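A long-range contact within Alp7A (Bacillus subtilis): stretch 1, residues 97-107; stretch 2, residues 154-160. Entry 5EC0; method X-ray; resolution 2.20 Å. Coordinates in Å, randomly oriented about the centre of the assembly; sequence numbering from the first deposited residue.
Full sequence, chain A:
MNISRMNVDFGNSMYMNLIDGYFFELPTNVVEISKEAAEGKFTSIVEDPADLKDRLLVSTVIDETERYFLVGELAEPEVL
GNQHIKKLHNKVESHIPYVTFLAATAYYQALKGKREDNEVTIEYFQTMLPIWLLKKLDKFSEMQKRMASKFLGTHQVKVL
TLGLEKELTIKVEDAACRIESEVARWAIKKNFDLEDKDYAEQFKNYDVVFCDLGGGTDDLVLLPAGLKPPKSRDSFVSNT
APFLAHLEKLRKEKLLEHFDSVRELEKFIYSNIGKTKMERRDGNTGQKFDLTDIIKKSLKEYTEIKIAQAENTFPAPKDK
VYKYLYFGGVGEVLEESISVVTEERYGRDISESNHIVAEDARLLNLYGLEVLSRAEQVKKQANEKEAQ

Stretch 1 97-107: PYVTFLAATAY
Stretch 2, residues 154-160: THQVKVL

Residues 97-107 form an unbroken stretch of α-helix (phi/psi near -62/-44) that packs on the β-strand 154-159 (phi -93 to -143, psi 125 to 157), the axes 8.8 Å apart at closest and their N-to-C directions 67° apart. CA atoms of L102 and V157 lie 6.4 Å apart, those of A106 and V159 7.3 Å. Strand alternation turns H155, V157 and V159 toward the helix and T154, Q156 and K158 away. The seam, burying 320 Å² with both sides summed, is apolar around L102, A106, V157 and V159, and aromatic and partly polar around Y98 and H155.

L102 (m, t) is central. Its CB meets V157 CB at 3.9 Å, while its branches extend toward the start of the strand, CD2 lying 3.9 Å from H155 CB. V157, with chi1 at 58° (p), sets CG1 3.9 Å from L102 O. One turn on, the CB methyl of A106 points toward the strand and itself meets V159 CG2 at 3.7 Å (V159 is t) and V157 CG1 at 4.4 Å.

At the other end, Y98 and F101 point sideways at CB, but their long rings reach the strand. Y98 (t, chi2 73°) turns its edge to the face of H155 (m, chi2 -77°), centroids 5.3 Å apart and planes at 75°; Y98 OH lies 3.2 Å from H155 ND1. H155 suits this place because its flat ring offers that face while NE2 is hydrogen-bonded elsewhere in the structure. F101, chi1 149° between wells, brings CE2 within 4.2 Å of H155 CD2.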

# COMPACT_ATOMS: atom_id res chain seq x y z
N PRO A 97 -7.14 -6.29 8.83
CA PRO A 97 -7.14 -4.87 8.46
C PRO A 97 -7.82 -3.98 9.50
O PRO A 97 -7.34 -2.88 9.82
CB PRO A 97 -7.95 -4.83 7.15
CG PRO A 97 -7.93 -6.22 6.64
CD PRO A 97 -7.85 -7.12 7.84
N TYR A 98 -8.94 -4.46 10.02
CA TYR A 98 -9.70 -3.72 11.02
C TYR A 98 -8.86 -3.44 12.28
O TYR A 98 -8.83 -2.31 12.79
CB TYR A 98 -10.97 -4.49 11.36
CG TYR A 98 -11.77 -3.91 12.50
CD1 TYR A 98 -12.49 -2.74 12.35
CD2 TYR A 98 -11.83 -4.57 13.73
CE1 TYR A 98 -13.22 -2.21 13.39
CE2 TYR A 98 -12.57 -4.05 14.78
CZ TYR A 98 -13.26 -2.87 14.60
OH TYR A 98 -13.99 -2.35 15.65
N VAL A 99 -8.17 -4.47 12.78
CA VAL A 99 -7.33 -4.30 13.97
C VAL A 99 -6.15 -3.36 13.66
O VAL A 99 -5.82 -2.48 14.46
CB VAL A 99 -6.82 -5.67 14.47
CG1 VAL A 99 -5.68 -5.51 15.49
CG2 VAL A 99 -7.99 -6.46 15.07
N THR A 100 -5.53 -3.51 12.50
CA THR A 100 -4.45 -2.60 12.14
C THR A 100 -4.93 -1.13 12.11
O THR A 100 -4.27 -0.25 12.64
CB THR A 100 -3.83 -2.97 10.80
OG1 THR A 100 -3.55 -4.38 10.79
CG2 THR A 100 -2.52 -2.22 10.60
N PHE A 101 -6.10 -0.89 11.52
CA PHE A 101 -6.67 0.45 11.47
C PHE A 101 -6.84 1.06 12.87
O PHE A 101 -6.51 2.23 13.09
CB PHE A 101 -8.02 0.41 10.72
CG PHE A 101 -9.01 1.43 11.18
CD1 PHE A 101 -8.91 2.76 10.78
CD2 PHE A 101 -10.10 1.05 11.99
CE1 PHE A 101 -9.86 3.71 11.20
CE2 PHE A 101 -11.05 1.99 12.40
CZ PHE A 101 -10.94 3.31 12.01
N LEU A 102 -7.33 0.26 13.81
CA LEU A 102 -7.58 0.74 15.18
C LEU A 102 -6.30 1.14 15.88
O LEU A 102 -6.22 2.20 16.51
CB LEU A 102 -8.30 -0.33 16.00
CG LEU A 102 -9.73 -0.72 15.64
CD1 LEU A 102 -10.21 -1.86 16.54
CD2 LEU A 102 -10.66 0.50 15.73
N ALA A 103 -5.29 0.28 15.77
CA ALA A 103 -3.97 0.53 16.33
C ALA A 103 -3.30 1.74 15.67
O ALA A 103 -2.70 2.58 16.35
CB ALA A 103 -3.09 -0.72 16.20
N ALA A 104 -3.41 1.83 14.35
CA ALA A 104 -2.89 2.98 13.61
C ALA A 104 -3.51 4.28 14.12
O ALA A 104 -2.80 5.23 14.42
CB ALA A 104 -3.14 2.82 12.10
N THR A 105 -4.84 4.31 14.20
CA THR A 105 -5.55 5.49 14.65
C THR A 105 -5.14 5.86 16.10
O THR A 105 -4.98 7.03 16.43
CB THR A 105 -7.08 5.29 14.58
OG1 THR A 105 -7.47 4.89 13.26
CG2 THR A 105 -7.80 6.57 14.98
N ALA A 106 -4.99 4.86 16.96
CA ALA A 106 -4.61 5.10 18.35
C ALA A 106 -3.19 5.64 18.42
O ALA A 106 -2.87 6.51 19.25
CB ALA A 106 -4.74 3.82 19.17
N TYR A 107 -2.33 5.14 17.53
CA TYR A 107 -0.97 5.64 17.44
C TYR A 107 -0.93 7.11 17.05
O TYR A 107 -0.22 7.92 17.66
CB TYR A 107 -0.17 4.83 16.43
CG TYR A 107 1.14 5.50 16.11
CD1 TYR A 107 2.13 5.65 17.08
CD2 TYR A 107 1.38 6.01 14.84
CE1 TYR A 107 3.33 6.27 16.79
CE2 TYR A 107 2.58 6.63 14.54
CZ TYR A 107 3.55 6.76 15.53
OH TYR A 107 4.73 7.38 15.24
N THR A 154 -18.98 3.51 15.14
CA THR A 154 -18.27 3.67 16.39
C THR A 154 -17.51 2.40 16.79
O THR A 154 -18.06 1.30 16.80
CB THR A 154 -19.26 4.02 17.51
OG1 THR A 154 -19.99 5.19 17.14
CG2 THR A 154 -18.53 4.25 18.85
N HIS A 155 -16.23 2.56 17.10
CA HIS A 155 -15.40 1.45 17.54
C HIS A 155 -14.63 1.81 18.78
O HIS A 155 -14.39 2.99 19.05
CB HIS A 155 -14.42 1.05 16.44
CG HIS A 155 -15.02 1.06 15.07
ND1 HIS A 155 -15.85 0.06 14.62
CD2 HIS A 155 -14.89 1.94 14.06
CE1 HIS A 155 -16.22 0.33 13.38
NE2 HIS A 155 -15.65 1.46 13.01
N GLN A 156 -14.22 0.81 19.54
CA GLN A 156 -13.29 1.07 20.63
C GLN A 156 -12.05 0.22 20.54
O GLN A 156 -12.08 -0.92 20.07
CB GLN A 156 -13.96 0.83 21.97
CG GLN A 156 -15.14 1.71 22.20
CD GLN A 156 -15.68 1.54 23.58
OE1 GLN A 156 -16.30 0.53 23.90
NE2 GLN A 156 -15.41 2.52 24.44
N VAL A 157 -10.94 0.79 21.00
CA VAL A 157 -9.72 0.03 21.13
C VAL A 157 -8.98 0.48 22.39
O VAL A 157 -9.01 1.66 22.75
CB VAL A 157 -8.83 0.19 19.87
CG1 VAL A 157 -8.49 1.65 19.62
CG2 VAL A 157 -7.55 -0.67 19.99
N LYS A 158 -8.36 -0.48 23.08
CA LYS A 158 -7.49 -0.18 24.22
C LYS A 158 -6.03 -0.24 23.80
O LYS A 158 -5.63 -1.16 23.11
CB LYS A 158 -7.72 -1.17 25.37
CG LYS A 158 -9.10 -1.05 26.01
CD LYS A 158 -9.36 -2.14 27.04
CE LYS A 158 -10.65 -1.85 27.79
NZ LYS A 158 -10.94 -2.82 28.90
N VAL A 159 -5.24 0.74 24.22
CA VAL A 159 -3.79 0.64 24.11
C VAL A 159 -3.30 0.08 25.43
O VAL A 159 -3.61 0.63 26.49
CB VAL A 159 -3.13 2.00 23.83
CG1 VAL A 159 -1.63 1.84 23.75
CG2 VAL A 159 -3.66 2.60 22.53
N LEU A 160 -2.56 -1.02 25.39
CA LEU A 160 -2.15 -1.67 26.63
C LEU A 160 -0.68 -1.43 26.91
O LEU A 160 -0.15 -1.88 27.92
CB LEU A 160 -2.44 -3.17 26.57
CG LEU A 160 -3.90 -3.48 26.23
CD1 LEU A 160 -4.08 -4.96 25.92
CD2 LEU A 160 -4.84 -3.04 27.36